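DNA repair protein rhp9/CRB2 (Schizosaccharomyces pombe, PDB 2FHD) probably recognises the methylation state of histone H4 through its tandem Tudor domains as part of the cellular response to DNA damage. Local coordinates at residues Lys9-Ala14 against Gln45-Thr50; Met41-Val44 against Thr50-Thr53; Lys77-Val82 against Pro126-Arg131. All coordinates share one frame; numbering follows the deposited sequence.

Contact 1 (Lys9-Ala14 against Gln45-Thr50)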
loop_
_atom_site.group_PDB
_atom_site.type_symbol
_atom_site.label_atom_id
_atom_site.label_comp_id
_atom_site.label_asym_id
_atom_site.label_seq_id
_atom_site.Cartn_x
_atom_site.Cartn_y
_atom_site.Cartn_z
ATOM N N LYS A 9 -21.549 5.062 -3.545
ATOM C CA LYS A 9 -22.079 5.671 -2.315
ATOM C C LYS A 9 -20.983 6.022 -1.257
ATOM O O LYS A 9 -21.202 6.882 -0.439
ATOM C CB LYS A 9 -23.125 4.708 -1.749
ATOM C CG LYS A 9 -24.379 4.738 -2.600
ATOM C CD LYS A 9 -25.260 3.488 -2.497
ATOM C CE LYS A 9 -26.741 3.798 -2.935
ATOM N NZ LYS A 9 -27.753 2.656 -2.721
ATOM N N ASN A 10 -19.817 5.358 -1.326
ATOM C CA ASN A 10 -18.591 5.756 -0.618
ATOM C C ASN A 10 -17.780 6.971 -1.158
ATOM O O ASN A 10 -16.764 7.350 -0.549
ATOM C CB ASN A 10 -17.604 4.604 -0.509
ATOM C CG ASN A 10 -18.129 3.499 0.380
ATOM O OD1 ASN A 10 -19.264 3.075 0.211
ATOM N ND2 ASN A 10 -17.314 3.051 1.365
ATOM N N ARG A 11 -18.222 7.571 -2.256
ATOM C CA ARG A 11 -17.556 8.781 -2.734
ATOM C C ARG A 11 -17.761 9.991 -1.815
ATOM O O ARG A 11 -18.901 10.351 -1.461
ATOM C CB ARG A 11 -17.994 9.089 -4.174
ATOM C CG ARG A 11 -17.659 7.969 -5.184
ATOM C CD ARG A 11 -16.130 7.853 -5.398
ATOM N NE ARG A 11 -15.627 8.947 -6.194
ATOM C CZ ARG A 11 -14.339 9.218 -6.324
ATOM N NH1 ARG A 11 -13.488 8.496 -5.647
ATOM N NH2 ARG A 11 -13.902 10.218 -7.106
ATOM N N VAL A 12 -16.642 10.638 -1.491
ATOM C CA VAL A 12 -16.602 11.782 -0.581
ATOM C C VAL A 12 -15.795 12.903 -1.226
ATOM O O VAL A 12 -15.135 12.680 -2.262
ATOM C CB VAL A 12 -16.019 11.404 0.877
ATOM C CG1 VAL A 12 -17.032 10.436 1.585
ATOM C CG2 VAL A 12 -14.585 10.702 0.820
ATOM N N LEU A 13 -15.879 14.076 -0.613
ATOM C CA LEU A 13 -14.961 15.154 -0.778
ATOM C C LEU A 13 -14.178 15.180 0.556
ATOM O O LEU A 13 -14.762 15.306 1.644
ATOM C CB LEU A 13 -15.730 16.466 -1.030
ATOM C CG LEU A 13 -16.372 16.581 -2.435
ATOM C CD1 LEU A 13 -17.502 17.647 -2.498
ATOM C CD2 LEU A 13 -15.325 16.890 -3.573
ATOM N N ALA A 14 -12.870 14.997 0.487
ATOM C CA ALA A 14 -12.110 14.799 1.662
ATOM C C ALA A 14 -11.065 15.916 1.649
ATOM O O ALA A 14 -10.574 16.317 0.584
ATOM C CB ALA A 14 -11.487 13.391 1.633
ATOM N N GLN A 45 -9.277 7.441 0.093
ATOM C CA GLN A 45 -8.368 7.347 -1.078
ATOM C C GLN A 45 -8.657 8.429 -2.176
ATOM O O GLN A 45 -9.724 8.520 -2.698
ATOM C CB GLN A 45 -8.477 5.954 -1.679
ATOM C CG GLN A 45 -7.333 5.621 -2.571
ATOM C CD GLN A 45 -7.388 4.168 -3.074
ATOM O OE1 GLN A 45 -8.456 3.579 -3.302
ATOM N NE2 GLN A 45 -6.229 3.602 -3.247
ATOM N N PHE A 46 -7.667 9.236 -2.527
ATOM C CA PHE A 46 -7.815 10.209 -3.597
ATOM C C PHE A 46 -7.727 9.494 -4.962
ATOM O O PHE A 46 -7.425 8.287 -5.036
ATOM C CB PHE A 46 -6.771 11.299 -3.362
ATOM C CG PHE A 46 -7.082 12.111 -2.146
ATOM C CD1 PHE A 46 -8.164 13.033 -2.168
ATOM C CD2 PHE A 46 -6.410 11.875 -0.927
ATOM C CE1 PHE A 46 -8.484 13.785 -1.029
ATOM C CE2 PHE A 46 -6.736 12.631 0.258
ATOM C CZ PHE A 46 -7.762 13.590 0.192
ATOM N N ASP A 47 -8.039 10.216 -6.006
ATOM C CA ASP A 47 -8.235 9.620 -7.341
ATOM C C ASP A 47 -6.855 9.263 -7.967
ATOM O O ASP A 47 -6.798 8.446 -8.880
ATOM C CB ASP A 47 -9.122 10.533 -8.251
ATOM C CG ASP A 47 -10.619 10.551 -7.792
ATOM O OD1 ASP A 47 -11.004 9.678 -6.953
ATOM O OD2 ASP A 47 -11.432 11.417 -8.258
ATOM N N ASP A 48 -5.761 9.817 -7.424
ATOM C CA ASP A 48 -4.419 9.339 -7.791
ATOM C C ASP A 48 -3.974 8.138 -6.926
ATOM O O ASP A 48 -2.810 7.782 -6.951
ATOM C CB ASP A 48 -3.390 10.414 -7.682
ATOM C CG ASP A 48 -3.221 10.907 -6.249
ATOM O OD1 ASP A 48 -3.655 10.251 -5.269
ATOM O OD2 ASP A 48 -2.593 11.965 -6.071
ATOM N N ALA A 49 -4.901 7.502 -6.213
ATOM C CA ALA A 49 -4.648 6.424 -5.269
ATOM C C ALA A 49 -3.929 6.741 -3.961
ATOM O O ALA A 49 -3.771 5.875 -3.160
ATOM C CB ALA A 49 -4.120 5.069 -5.960
ATOM N N THR A 50 -3.508 7.962 -3.731
ATOM C CA THR A 50 -3.044 8.382 -2.402
ATOM C C THR A 50 -4.112 8.173 -1.326
ATOM O O THR A 50 -5.303 8.508 -1.517
ATOM C CB THR A 50 -2.677 9.851 -2.394
ATOM O OG1 THR A 50 -1.604 10.024 -3.311
ATOM C CG2 THR A 50 -2.139 10.290 -0.991
#
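Arg11 and Asp47 meet through a bidentate, end-on salt bridge, and the arginine can be traced outward from its root. Its CB does not point straight at segment 45-50. CB, CG and CD make no near contact with that segment, and the chain folds at two successive bonds, chi2 (-68°) and chi3, to bring the guanidinium round to the carboxylate. NE is the first polar atom and turns elsewhere, donating to the carbonyl oxygen of Val98. CZ then lies 3.4 Å from Asp47 OD1. NH1 donates to Asp47 OD1 at 3.0 Å and also to Thr27 OG1, its stronger partner. NH2 reaches both carboxylate oxygens, with Asp47 OD1 and Asp47 OD2 each 3.0 Å from Arg11 NH2. Both oxygens use their syn lone pairs and lie close to the guanidinium plane; the two flat groups are only 17° apart. The three bonds are somewhat bent, with N-H...O angles near 145°, and together with those to Thr27 OG1 and Val98 O they restrict the rotation of the guanidinium.

In the SH3-like sheet of this Tudor domain, strand 23-32 runs between strands 11-15 and 41-46, so the ion pair spans a whole intervening strand. Val98 lies in the sequence range of the second Tudor domain, as does Ile96, which Asp47 touches, consistent with the pair linking the two domains.

Further along, Ala14 O faces the edge of the Phe46 ring, in its plane and 3.7 Å from Phe46 CE1, while Ala14 CB sits 4.0 Å from Phe46 CZ. Phe46 meets Phe16 edge-to-face as well. Asp47 itself follows Phe46 in a type I turn to Ala49. Beyond it Asp48 OD1 accepts from Thr50 N at 2.8 Å, an Asx turn, and binds Thr50 OG1 from the same face of its carboxylate plane.

Contact 2 (Met41-Val44 against Thr50-Thr53); sequences MYKV and TMST. With PO4 (phosphate ion), chain E.
Lys43 runs slantwise over Met51, a selenomethionine, on an antiparallel beta hairpin, the two strands 41-46 and 51-55 at the edge of the SH3-like Tudor sheet. The axes of the two short strand segments approach to 4.6 Å at 174°. Val44 and Ser52 form the hydrogen-bonded pair: Val44 N donates to Ser52 O and Ser52 N returns a bond to Val44 O, both 2.8 Å long. Lys43 and Thr53 are the neighbouring non-hydrogen-bonded pair, with side chains on the same face of the sheet.

Lys43 leaves with CG anti to the backbone N (chi1 -179°), lying beside its own carbonyl carbon, and bends at chi2 and chi3 carry CE to Met51. That CE lies 3.5 Å from Met51 CG and 3.6 Å from Met51 SE, so the aliphatic shaft rests on the selenoether chain while the charge passes beyond it. There Lys43 NZ donates to O3 of a phosphate ion, probably from the crystallisation liquor, at 2.7 Å. Replacing Lys43 by alanine would probably strip the phosphate of this ammonium donor and leave Met51 CG and SE without the CE they rest on.

On the same strand pair, Met41, also selenomethionine, packs against Thr53, and both residues touch Tyr19 of the third subunit. Thr53 CG2, anti to its own backbone N, lies 4.0 Å from Met41 CB.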
loop_
_atom_site.group_PDB
_atom_site.type_symbol
_atom_site.label_atom_id
_atom_site.label_comp_id
_atom_site.label_asym_id
_atom_site.label_seq_id
_atom_site.Cartn_x
_atom_site.Cartn_y
_atom_site.Cartn_z
HETATM N N MSE A 41 -12.359 8.299 12.990
HETATM C CA MSE A 41 -11.647 8.811 11.833
HETATM C C MSE A 41 -11.808 7.942 10.636
HETATM O O MSE A 41 -12.366 6.842 10.767
HETATM C CB MSE A 41 -10.210 9.029 12.171
HETATM C CG MSE A 41 -10.071 10.142 13.224
HETATM SE SE MSE A 41 -8.190 10.494 13.382
HETATM C CE MSE A 41 -7.780 8.807 14.278
ATOM N N TYR A 42 -11.353 8.458 9.477
ATOM C CA TYR A 42 -11.680 7.873 8.143
ATOM C C TYR A 42 -10.517 7.684 7.222
ATOM O O TYR A 42 -9.750 8.612 6.973
ATOM C CB TYR A 42 -12.771 8.679 7.408
ATOM C CG TYR A 42 -13.992 8.701 8.232
ATOM C CD1 TYR A 42 -14.819 7.559 8.316
ATOM C CD2 TYR A 42 -14.267 9.798 9.043
ATOM C CE1 TYR A 42 -15.949 7.544 9.167
ATOM C CE2 TYR A 42 -15.402 9.803 9.909
ATOM C CZ TYR A 42 -16.235 8.687 9.949
ATOM O OH TYR A 42 -17.316 8.678 10.828
ATOM N N LYS A 43 -10.346 6.455 6.758
ATOM C CA LYS A 43 -9.370 6.290 5.766
ATOM C C LYS A 43 -10.087 6.578 4.431
ATOM O O LYS A 43 -11.150 6.030 4.136
ATOM C CB LYS A 43 -8.670 4.904 5.779
ATOM C CG LYS A 43 -7.601 4.835 4.658
ATOM C CD LYS A 43 -6.459 3.990 5.047
ATOM C CE LYS A 43 -6.273 2.851 4.036
ATOM N NZ LYS A 43 -4.990 2.085 4.341
ATOM N N VAL A 44 -9.423 7.398 3.632
ATOM C CA VAL A 44 -9.964 7.892 2.392
ATOM C C VAL A 44 -8.860 7.706 1.335
ATOM O O VAL A 44 -7.678 7.744 1.638
ATOM C CB VAL A 44 -10.357 9.356 2.726
ATOM C CG1 VAL A 44 -9.499 10.385 2.131
ATOM C CG2 VAL A 44 -11.868 9.597 2.992
ATOM N N THR A 50 -3.508 7.962 -3.731
ATOM C CA THR A 50 -3.044 8.382 -2.402
ATOM C C THR A 50 -4.112 8.173 -1.326
ATOM O O THR A 50 -5.303 8.508 -1.517
ATOM C CB THR A 50 -2.677 9.851 -2.394
ATOM O OG1 THR A 50 -1.604 10.024 -3.311
ATOM C CG2 THR A 50 -2.139 10.290 -0.991
HETATM N N MSE A 51 -3.637 7.693 -0.191
HETATM C CA MSE A 51 -4.400 7.241 0.938
HETATM C C MSE A 51 -4.209 8.278 2.070
HETATM O O MSE A 51 -3.089 8.761 2.305
HETATM C CB MSE A 51 -3.722 5.928 1.369
HETATM C CG MSE A 51 -4.499 4.776 1.755
HETATM SE SE MSE A 51 -6.049 4.207 0.717
HETATM C CE MSE A 51 -5.472 2.313 -0.122
ATOM N N SER A 52 -5.265 8.592 2.816
ATOM C CA SER A 52 -5.112 9.522 3.910
ATOM C C SER A 52 -6.140 9.262 5.004
ATOM O O SER A 52 -7.194 8.729 4.740
ATOM C CB SER A 52 -5.283 10.926 3.355
ATOM O OG SER A 52 -4.989 11.855 4.345
ATOM N N THR A 53 -5.825 9.607 6.239
ATOM C CA THR A 53 -6.746 9.455 7.373
ATOM C C THR A 53 -7.212 10.836 7.885
ATOM O O THR A 53 -6.347 11.667 8.163
ATOM C CB THR A 53 -6.064 8.686 8.511
ATOM O OG1 THR A 53 -5.721 7.411 7.982
ATOM C CG2 THR A 53 -7.081 8.389 9.707
HETATM P P PO4 E . -2.029 0.690 3.544
HETATM O O1 PO4 E . -2.742 0.333 4.836
HETATM O O2 PO4 E . -1.847 -0.538 2.673
HETATM O O3 PO4 E . -2.818 1.714 2.748
HETATM O O4 PO4 E . -0.678 1.251 3.934
#

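Contact 3 (Lys77-Val82 against Pro126-Arg131); sequences KIKHTV and PVNIRR. With PO4 (phosphate ion), chain K.
Lys79 NZ is the focus of the contact with Asn128, and carbonyl oxygens of the fourth subunit, another copy of the protein, hold it from elsewhere: it donates to Leu75 O of that subunit, its strongest partner, and to Thr73 O of the same subunit. Within the chain, Asn128 ND2 is modelled 2.9 Å from Lys79 NZ.

Lys79 sends CG anti to its carbonyl carbon (chi1 -76°), and the chain is extended from there to the ammonium group, which meets the Asn128 side chain coming from the opposite direction. Val127 adds only a loose apolar flank, with CG2 4.3 Å from Lys79 NZ.

The segments join the approach to strand 80-86 of the second Tudor domain's SH3-like sheet to the short helix 126-129 that follows strand 122-123. Strand 69-72, which lies between those two strands in the sheet, underlies both partners, since Lys79 and Asn128 each touch Val69.

At the other end of Lys79, its backbone N donates to O1 of a phosphate ion, probably from the crystallisation liquor, at 2.9 Å and 158°. Lys79 CB lies 3.5 Å from the same oxygen. Gly76 N of the fourth subunit is also hydrogen-bonded to this phosphate, so the ion bridges Lys79 of this chain and Gly76 of the fourth subunit.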
loop_
_atom_site.group_PDB
_atom_site.type_symbol
_atom_site.label_atom_id
_atom_site.label_comp_id
_atom_site.label_asym_id
_atom_site.label_seq_id
_atom_site.Cartn_x
_atom_site.Cartn_y
_atom_site.Cartn_z
ATOM N N LYS A 77 -8.617 28.667 -11.570
ATOM C CA LYS A 77 -8.998 28.946 -10.169
ATOM C C LYS A 77 -10.332 29.717 -10.100
ATOM O O LYS A 77 -10.714 30.205 -9.039
ATOM C CB LYS A 77 -7.893 29.752 -9.468
ATOM C CG LYS A 77 -6.965 28.970 -8.579
ATOM C CD LYS A 77 -5.512 28.897 -9.034
ATOM C CE LYS A 77 -4.874 30.281 -9.345
ATOM N NZ LYS A 77 -4.490 30.997 -8.085
ATOM N N ILE A 78 -11.036 29.791 -11.224
ATOM C CA ILE A 78 -12.251 30.553 -11.355
ATOM C C ILE A 78 -13.364 29.830 -10.604
ATOM O O ILE A 78 -13.663 28.682 -10.877
ATOM C CB ILE A 78 -12.665 30.619 -12.839
ATOM C CG1 ILE A 78 -11.545 31.184 -13.717
ATOM C CG2 ILE A 78 -13.888 31.463 -12.971
ATOM C CD1 ILE A 78 -11.863 31.106 -15.293
ATOM N N LYS A 79 -13.939 30.493 -9.635
ATOM C CA LYS A 79 -15.003 29.922 -8.851
ATOM C C LYS A 79 -16.316 29.914 -9.637
ATOM O O LYS A 79 -16.602 30.882 -10.322
ATOM C CB LYS A 79 -15.126 30.689 -7.512
ATOM C CG LYS A 79 -14.049 30.311 -6.556
ATOM C CD LYS A 79 -14.316 30.741 -5.136
ATOM C CE LYS A 79 -13.144 30.332 -4.309
ATOM N NZ LYS A 79 -13.256 30.720 -2.867
ATOM N N HIS A 80 -17.106 28.840 -9.513
ATOM C CA HIS A 80 -18.341 28.659 -10.245
ATOM C C HIS A 80 -19.423 28.261 -9.277
ATOM O O HIS A 80 -19.107 27.824 -8.254
ATOM C CB HIS A 80 -18.134 27.530 -11.302
ATOM C CG HIS A 80 -17.306 27.964 -12.463
ATOM N ND1 HIS A 80 -17.853 28.282 -13.686
ATOM C CD2 HIS A 80 -15.973 28.187 -12.580
ATOM C CE1 HIS A 80 -16.892 28.633 -14.526
ATOM N NE2 HIS A 80 -15.744 28.615 -13.873
ATOM N N THR A 81 -20.691 28.362 -9.605
ATOM C CA THR A 81 -21.724 27.750 -8.802
ATOM C C THR A 81 -22.271 26.518 -9.582
ATOM O O THR A 81 -22.265 26.453 -10.827
ATOM C CB THR A 81 -22.879 28.753 -8.407
ATOM O OG1 THR A 81 -23.457 29.271 -9.616
ATOM C CG2 THR A 81 -22.312 29.931 -7.737
ATOM N N VAL A 82 -22.723 25.534 -8.829
ATOM C CA VAL A 82 -23.262 24.395 -9.372
ATOM C C VAL A 82 -24.653 24.692 -9.906
ATOM O O VAL A 82 -25.519 25.312 -9.269
ATOM C CB VAL A 82 -23.259 23.271 -8.325
ATOM C CG1 VAL A 82 -24.054 22.059 -8.837
ATOM C CG2 VAL A 82 -21.758 22.902 -7.901
ATOM N N PRO A 126 -11.892 24.917 1.314
ATOM C CA PRO A 126 -12.467 24.788 2.654
ATOM C C PRO A 126 -13.470 25.917 3.054
ATOM O O PRO A 126 -14.456 25.607 3.744
ATOM C CB PRO A 126 -11.199 24.788 3.575
ATOM C CG PRO A 126 -10.111 24.240 2.690
ATOM C CD PRO A 126 -10.404 24.801 1.318
ATOM N N VAL A 127 -13.235 27.207 2.690
ATOM C CA VAL A 127 -14.247 28.246 3.055
ATOM C C VAL A 127 -15.576 28.025 2.366
ATOM O O VAL A 127 -16.622 28.397 2.845
ATOM C CB VAL A 127 -13.830 29.760 2.803
ATOM C CG1 VAL A 127 -12.882 30.271 3.831
ATOM C CG2 VAL A 127 -13.371 30.028 1.405
ATOM N N ASN A 128 -15.546 27.390 1.211
ATOM C CA ASN A 128 -16.780 27.091 0.524
ATOM C C ASN A 128 -17.466 25.883 1.082
ATOM O O ASN A 128 -18.665 25.858 1.164
ATOM C CB ASN A 128 -16.480 26.975 -0.935
ATOM C CG ASN A 128 -16.199 28.331 -1.522
ATOM O OD1 ASN A 128 -17.052 29.238 -1.435
ATOM N ND2 ASN A 128 -15.013 28.523 -2.035
ATOM N N ILE A 129 -16.685 24.909 1.531
ATOM C CA ILE A 129 -17.202 23.714 2.162
ATOM C C ILE A 129 -17.970 24.005 3.492
ATOM O O ILE A 129 -18.874 23.250 3.858
ATOM C CB ILE A 129 -16.047 22.621 2.410
ATOM C CG1 ILE A 129 -15.757 21.860 1.124
ATOM C CG2 ILE A 129 -16.480 21.641 3.549
ATOM C CD1 ILE A 129 -16.919 20.832 0.742
ATOM N N ARG A 130 -17.625 25.081 4.195
ATOM C CA ARG A 130 -18.302 25.352 5.464
ATOM C C ARG A 130 -19.780 25.674 5.267
ATOM O O ARG A 130 -20.634 25.504 6.182
ATOM C CB ARG A 130 -17.530 26.340 6.398
ATOM C CG ARG A 130 -17.250 27.681 5.860
ATOM C CD ARG A 130 -16.606 28.608 6.947
ATOM N NE ARG A 130 -17.632 29.420 7.657
ATOM C CZ ARG A 130 -17.796 29.315 8.953
ATOM N NH1 ARG A 130 -16.986 28.468 9.567
ATOM N NH2 ARG A 130 -18.738 30.006 9.620
ATOM N N ARG A 131 -20.128 25.996 4.034
ATOM C CA ARG A 131 -21.525 26.248 3.757
ATOM C C ARG A 131 -22.309 25.114 3.064
ATOM O O ARG A 131 -23.462 25.217 2.807
ATOM C CB ARG A 131 -21.664 27.636 3.152
ATOM C CG ARG A 131 -20.944 28.743 4.158
ATOM C CD ARG A 131 -21.610 28.865 5.604
ATOM N NE ARG A 131 -22.803 29.724 5.611
ATOM C CZ ARG A 131 -24.079 29.310 5.746
ATOM N NH1 ARG A 131 -24.415 28.011 5.915
ATOM N NH2 ARG A 131 -25.055 30.214 5.722
HETATM P P PO4 K . -13.165 34.200 -8.924
HETATM O O1 PO4 K . -12.592 32.858 -8.546
HETATM O O2 PO4 K . -12.528 35.240 -7.993
HETATM O O3 PO4 K . -12.759 34.549 -10.357
HETATM O O4 PO4 K . -14.703 34.185 -8.878
#

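How the contacts relate
Contacts 1 and 2 are neighbours in the first Tudor domain, with centres 8 Å apart. They share Thr50 and strand 41-46, and touch directly, for example where Ala14 CB lies 3.6 Å from Val44 CG1. Both therefore belong to one five-stranded antiparallel sheet: contact 2 is the edge hairpin, and contact 1 reaches across strand 23-32 to strand 11-15. Contact 3 opens only after both have closed along the chain and joins strand 80-86 of the second sheet, whose strands are arranged in the same order, to helix 126-129. Its nearest atoms are about 5 Å from contact 1 and about 13 Å from contact 2. The two sheets are the tandem Tudor domains.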